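Long-range contacts in BH2163 protein (Bacillus halodurans, PDB 5C6O), which probably exports drugs and other xenobiotics across the cell membrane as a MATE-family antiporter, and binds a bis(dimethoxyphenyl) pentanenitrile inhibitor: residues A[288-292]-A[329-333]; A[26-30]-A[293-297]. All coordinates share one frame; numbering follows the deposited sequence.

Contact 1 (A[288-292]-A[329-333]); sequences VMMPM and FSIGI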
ATOM      1  N   VAL A 288      12.654   0.369  -1.242  1.00164.29           N
ATOM      2  CA  VAL A 288      13.152  -0.920  -1.635  1.00172.20           C
ATOM      3  C   VAL A 288      12.304  -2.077  -1.060  1.00161.83           C
ATOM      4  O   VAL A 288      12.748  -3.205  -0.865  1.00151.58           O
ATOM      5  CB  VAL A 288      14.691  -0.970  -1.532  1.00191.39           C
ATOM      6  CG1 VAL A 288      15.189  -1.885  -0.410  1.00205.68           C
ATOM      7  CG2 VAL A 288      15.280  -1.260  -2.920  1.00180.40           C
ATOM      8  N   MET A 289      11.041  -1.772  -0.834  1.00166.33           N
ATOM      9  CA  MET A 289      10.049  -2.827  -0.797  1.00188.36           C
ATOM     10  C   MET A 289       9.466  -3.046  -2.197  1.00190.07           C
ATOM     11  O   MET A 289       9.337  -4.193  -2.643  1.00192.74           O
ATOM     12  CB  MET A 289       8.959  -2.547   0.241  1.00200.67           C
ATOM     13  CG  MET A 289       9.352  -2.867   1.683  1.00194.56           C
ATOM     14  SD  MET A 289       9.789  -4.585   2.045  1.00197.57           S
ATOM     15  CE  MET A 289      11.296  -4.813   1.078  1.00169.87           C
ATOM     16  N   MET A 290       9.136  -1.940  -2.872  1.00170.65           N
ATOM     17  CA  MET A 290       8.708  -1.916  -4.289  1.00164.49           C
ATOM     18  C   MET A 290       9.049  -3.121  -5.205  1.00152.08           C
ATOM     19  O   MET A 290       8.175  -3.930  -5.494  1.00138.18           O
ATOM     20  CB  MET A 290       9.175  -0.606  -4.913  1.00169.50           C
ATOM     21  CG  MET A 290       9.104  -0.539  -6.436  1.00176.26           C
ATOM     22  SD  MET A 290       8.869   1.173  -6.962  1.00209.36           S
ATOM     23  CE  MET A 290       9.473   2.084  -5.524  1.00214.66           C
ATOM     24  N   PRO A 291      10.300  -3.233  -5.690  1.00151.30           N
ATOM     25  CA  PRO A 291      10.697  -4.531  -6.157  1.00159.45           C
ATOM     26  C   PRO A 291       9.740  -5.609  -5.720  1.00159.61           C
ATOM     27  O   PRO A 291       8.876  -5.975  -6.510  1.00167.14           O
ATOM     28  CB  PRO A 291      12.077  -4.663  -5.561  1.00162.36           C
ATOM     29  CG  PRO A 291      12.598  -3.264  -5.822  1.00174.14           C
ATOM     30  CD  PRO A 291      11.412  -2.310  -5.914  1.00150.57           C
ATOM     31  N   MET A 292       9.809  -6.084  -4.490  1.00161.70           N
ATOM     32  CA  MET A 292       8.794  -7.051  -4.062  1.00182.33           C
ATOM     33  C   MET A 292       7.329  -6.717  -4.443  1.00174.88           C
ATOM     34  O   MET A 292       6.659  -7.463  -5.195  1.00150.98           O
ATOM     35  CB  MET A 292       8.898  -7.287  -2.562  1.00196.49           C
ATOM     36  CG  MET A 292       9.601  -8.579  -2.230  1.00206.58           C
ATOM     37  SD  MET A 292      11.237  -8.691  -2.967  1.00220.12           S
ATOM     38  CE  MET A 292      11.953  -9.586  -1.586  1.00212.69           C
ATOM     39  N   PHE A 329      15.001 -11.396  -5.302  1.00182.74           N
ATOM     40  CA  PHE A 329      14.970 -10.043  -4.777  1.00171.15           C
ATOM     41  C   PHE A 329      14.767 -10.100  -3.304  1.00152.43           C
ATOM     42  O   PHE A 329      14.504  -9.087  -2.721  1.00160.24           O
ATOM     43  CB  PHE A 329      13.827  -9.213  -5.361  1.00201.55           C
ATOM     44  CG  PHE A 329      13.900  -9.031  -6.847  1.00243.30           C
ATOM     45  CD1 PHE A 329      12.747  -9.119  -7.633  1.00235.62           C
ATOM     46  CD2 PHE A 329      15.122  -8.776  -7.478  1.00264.64           C
ATOM     47  CE1 PHE A 329      12.816  -8.944  -9.012  1.00228.21           C
ATOM     48  CE2 PHE A 329      15.195  -8.607  -8.860  1.00251.09           C
ATOM     49  CZ  PHE A 329      14.040  -8.694  -9.626  1.00233.18           C
ATOM     50  N   SER A 330      14.818 -11.275  -2.696  1.00145.65           N
ATOM     51  CA  SER A 330      14.702 -11.340  -1.247  1.00163.62           C
ATOM     52  C   SER A 330      16.101 -11.323  -0.723  1.00173.41           C
ATOM     53  O   SER A 330      16.485 -10.431   0.022  1.00192.53           O
ATOM     54  CB  SER A 330      13.949 -12.580  -0.770  1.00177.57           C
ATOM     55  OG  SER A 330      12.759 -12.229  -0.065  1.00172.44           O
ATOM     56  N   ILE A 331      16.877 -12.297  -1.153  1.00172.75           N
ATOM     57  CA  ILE A 331      18.305 -12.259  -0.932  1.00183.82           C
ATOM     58  C   ILE A 331      18.932 -10.937  -1.426  1.00172.98           C
ATOM     59  O   ILE A 331      19.975 -10.536  -0.971  1.00161.73           O
ATOM     60  CB  ILE A 331      18.965 -13.501  -1.578  1.00197.56           C
ATOM     61  CG1 ILE A 331      19.267 -13.287  -3.074  1.00205.72           C
ATOM     62  CG2 ILE A 331      18.051 -14.718  -1.405  1.00180.38           C
ATOM     63  CD1 ILE A 331      20.616 -12.648  -3.377  1.00201.71           C
ATOM     64  N   GLY A 332      18.285 -10.263  -2.362  1.00182.11           N
ATOM     65  CA  GLY A 332      18.863  -9.066  -2.946  1.00186.59           C
ATOM     66  C   GLY A 332      18.800  -7.926  -1.970  1.00181.13           C
ATOM     67  O   GLY A 332      19.777  -7.583  -1.340  1.00182.13           O
ATOM     68  N   ILE A 333      17.630  -7.333  -1.853  1.00187.06           N
ATOM     69  CA  ILE A 333      17.420  -6.304  -0.885  1.00186.20           C
ATOM     70  C   ILE A 333      18.278  -6.640   0.322  1.00183.45           C
ATOM     71  O   ILE A 333      19.157  -5.862   0.664  1.00214.50           O
ATOM     72  CB  ILE A 333      15.924  -6.158  -0.570  1.00206.34           C
ATOM     73  CG1 ILE A 333      15.238  -5.390  -1.721  1.00226.86           C
ATOM     74  CG2 ILE A 333      15.725  -5.437   0.748  1.00223.68           C
ATOM     75  CD1 ILE A 333      13.804  -5.792  -2.028  1.00238.64           C
TER
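Ile-333 projects from helix 312-336 into residues 288-292, which lead into helix 290-305, and four of them gather round it. Val-288 meets it tip to tip, its CG1 lying 3.7 Å from CG1 of Ile-333 and nearly as close to the CG2 branch. The far methyl, CD1 of Ile-333, reaches deeper, to 4.1 Å from CB of Pro-291 and 4.0 Å from SD of Met-292. On another flank Met-289 sets out away from the other helix, but bends at chi2 and chi3 until its methyl end comes back to Ile-333, the two side chains lying nearly perpendicular.

One turn earlier on helix 312-336, Met-292 and Phe-329 pass in opposite senses, with SD of Met-292 3.6 Å from CB of Phe-329. The thioether thus bears on the root of the phenylalanine rather than on its ring. A bend at chi2 (56°) helps carry this sulfur across to the other helix. Beside it stands Ser-330, whose OG is hydrogen-bonded to the backbone O of Thr-369, so this buried hydroxyl is satisfied from outside the interface.

Apolar side-chain packing between two predicted transmembrane helices, both within the second MatE domain, is what this arrangement represents in the all-helical MATE transporter fold.

Contact 2 (A[26-30]-A[293-297]); sequences AMIGM and MGIMQ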
ATOM      1  N   ALA A  26       3.977  -1.588 -12.562  1.00191.48           N
ATOM      2  CA  ALA A  26       3.968  -1.437 -11.117  1.00176.33           C
ATOM      3  C   ALA A  26       5.274  -0.793 -10.830  1.00164.05           C
ATOM      4  O   ALA A  26       5.333   0.418 -10.592  1.00161.83           O
ATOM      5  CB  ALA A  26       3.899  -2.787 -10.421  1.00173.29           C
ATOM      6  N   MET A  27       6.330  -1.593 -10.945  1.00147.91           N
ATOM      7  CA  MET A  27       7.666  -1.092 -10.713  1.00156.81           C
ATOM      8  C   MET A  27       7.685   0.378 -10.976  1.00164.04           C
ATOM      9  O   MET A  27       8.044   1.171 -10.097  1.00205.39           O
ATOM     10  CB  MET A  27       8.679  -1.738 -11.633  1.00152.66           C
ATOM     11  CG  MET A  27       9.162  -3.082 -11.144  1.00168.10           C
ATOM     12  SD  MET A  27       7.889  -3.934 -10.196  1.00191.96           S
ATOM     13  CE  MET A  27       8.768  -5.497  -9.948  1.00185.59           C
ATOM     14  N   ILE A  28       7.255   0.756 -12.168  1.00139.33           N
ATOM     15  CA  ILE A  28       7.543   2.086 -12.578  1.00137.31           C
ATOM     16  C   ILE A  28       6.867   3.162 -11.748  1.00143.85           C
ATOM     17  O   ILE A  28       7.528   3.862 -10.957  1.00154.65           O
ATOM     18  CB  ILE A  28       7.375   2.236 -14.063  1.00131.36           C
ATOM     19  CG1 ILE A  28       8.498   1.405 -14.729  1.00136.55           C
ATOM     20  CG2 ILE A  28       7.291   3.712 -14.419  1.00127.12           C
ATOM     21  CD1 ILE A  28       9.197   2.029 -15.921  1.00140.97           C
ATOM     22  N   GLY A  29       5.558   3.273 -11.895  1.00158.79           N
ATOM     23  CA  GLY A  29       4.788   4.327 -11.219  1.00182.49           C
ATOM     24  C   GLY A  29       4.879   4.278  -9.706  1.00182.04           C
ATOM     25  O   GLY A  29       4.828   5.308  -9.022  1.00185.96           O
ATOM     26  N   MET A  30       5.007   3.062  -9.192  1.00174.25           N
ATOM     27  CA  MET A  30       5.239   2.858  -7.794  1.00157.03           C
ATOM     28  C   MET A  30       6.446   3.677  -7.457  1.00155.26           C
ATOM     29  O   MET A  30       6.366   4.564  -6.612  1.00173.59           O
ATOM     30  CB  MET A  30       5.525   1.402  -7.529  1.00151.93           C
ATOM     31  CG  MET A  30       4.931   0.929  -6.234  1.00155.93           C
ATOM     32  SD  MET A  30       5.465  -0.751  -5.892  1.00172.74           S
ATOM     33  CE  MET A  30       5.175  -0.750  -4.118  1.00184.68           C
ATOM     34  N   MET A 293       6.842  -5.605  -3.895  1.00176.12           N
ATOM     35  CA  MET A 293       5.478  -5.144  -4.116  1.00165.99           C
ATOM     36  C   MET A 293       5.067  -5.247  -5.588  1.00176.10           C
ATOM     37  O   MET A 293       3.997  -5.786  -5.919  1.00162.73           O
ATOM     38  CB  MET A 293       5.355  -3.705  -3.635  1.00147.58           C
ATOM     39  CG  MET A 293       5.294  -3.567  -2.140  1.00161.02           C
ATOM     40  SD  MET A 293       3.660  -3.983  -1.477  1.00203.21           S
ATOM     41  CE  MET A 293       4.055  -5.340  -0.366  1.00173.56           C
ATOM     42  N   GLY A 294       5.944  -4.738  -6.458  1.00180.76           N
ATOM     43  CA  GLY A 294       5.672  -4.599  -7.885  1.00168.72           C
ATOM     44  C   GLY A 294       5.481  -5.948  -8.506  1.00169.70           C
ATOM     45  O   GLY A 294       4.516  -6.168  -9.233  1.00186.12           O
ATOM     46  N   ILE A 295       6.401  -6.852  -8.193  1.00165.41           N
ATOM     47  CA  ILE A 295       6.313  -8.240  -8.616  1.00179.98           C
ATOM     48  C   ILE A 295       5.018  -8.874  -8.118  1.00176.06           C
ATOM     49  O   ILE A 295       4.338  -9.583  -8.873  1.00177.39           O
ATOM     50  CB  ILE A 295       7.530  -9.056  -8.118  1.00200.27           C
ATOM     51  CG1 ILE A 295       8.817  -8.622  -8.840  1.00206.04           C
ATOM     52  CG2 ILE A 295       7.303 -10.555  -8.275  1.00209.02           C
ATOM     53  CD1 ILE A 295       8.749  -8.657 -10.356  1.00218.53           C
ATOM     54  N   MET A 296       4.676  -8.618  -6.856  1.00172.18           N
ATOM     55  CA  MET A 296       3.398  -9.072  -6.340  1.00183.44           C
ATOM     56  C   MET A 296       2.261  -8.634  -7.299  1.00176.89           C
ATOM     57  O   MET A 296       1.586  -9.460  -7.930  1.00159.57           O
ATOM     58  CB  MET A 296       3.182  -8.560  -4.908  1.00186.22           C
ATOM     59  CG  MET A 296       2.053  -9.262  -4.170  1.00194.54           C
ATOM     60  SD  MET A 296       0.803  -8.163  -3.462  1.00212.27           S
ATOM     61  CE  MET A 296      -0.096  -7.490  -4.870  1.00186.57           C
ATOM     62  N   GLN A 297       2.103  -7.326  -7.445  1.00182.95           N
ATOM     63  CA  GLN A 297       0.980  -6.755  -8.178  1.00200.56           C
ATOM     64  C   GLN A 297       0.918  -7.188  -9.616  1.00181.97           C
ATOM     65  O   GLN A 297      -0.001  -6.828 -10.327  1.00178.67           O
ATOM     66  CB  GLN A 297       1.056  -5.238  -8.141  1.00242.40           C
ATOM     67  CG  GLN A 297       1.027  -4.641  -6.744  1.00241.03           C
ATOM     68  CD  GLN A 297       1.735  -3.305  -6.681  1.00229.41           C
ATOM     69  OE1 GLN A 297       2.839  -3.145  -7.210  1.00233.38           O
ATOM     70  NE2 GLN A 297       1.105  -2.335  -6.032  1.00213.73           N
TER
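Met-30, Met-27 and Gly-294 account for most of the surface buried here, and the two methionines of helix 25-44 reach across to the glycine and its neighbours on helix 290-305. Met-30 points toward the other helix. Its chain is extended beyond CG (chi2 -174°), which carries SD to 3.7 Å from CB of Met-293; the methyl beyond is modelled too close to Met-293, and its position is doubtful. The same sulfur lies 3.8 Å from OE1 of Gln-297, whose side chain runs at a slant to it.

Met-27 starts off to one side and is turned inward by a bend at chi2 (30°). Its SD settles against the backbone of Gly-294, 3.3 Å from CA, whereas its methyl is modelled too near Ile-295 for that touch to be relied on. Ile-295 also touches Val-325 and Phe-329 of helix 312-336, linking this interface to a third helix.

Gly-294 is the place where the backbones come nearest, its CA standing 4.8 Å from that of Ala-26. The small side chain of Ala-26 fits this close approach: its CB is 3.6 Å from CA of Gly-294 and also meets OE1 of Gln-297 at 3.4 Å. The short helix segments run in roughly opposed directions at 131°, their axes 8.9 Å apart at closest approach. Met-293 comes within about 4 Å of the bound inhibitor, whose pocket also includes Met-33 and Tyr-36 on helix 25-44.

Chemically the interface rests on thioethers, methyl groups and the bare backbone of a glycine, with the amide oxygen of Gln-297 set against apolar groups and without hydrogen bonds between the two segments. Its cohesion therefore comes from van der Waals packing and shape, in a setting beside the inhibitor site.

In the fold
The centres of contacts 1 and 2 lie 11 Å apart, and both draw on helix 290-305: contact 1 uses its beginning against helix 312-336, contact 2 the next five residues against helix 25-44. Along the chain the order is 26-30, 288-292, 293-297 and 329-333, so the two pairings cross. They also touch directly, SD of Met-290 packing 3.4 Å from CB of Met-30. Contact 1 stays within the second MatE domain, whereas contact 2 joins the first to the second. Helix 290-305 thereby connects the two halves beside the inhibitor, which lies nearer contact 2.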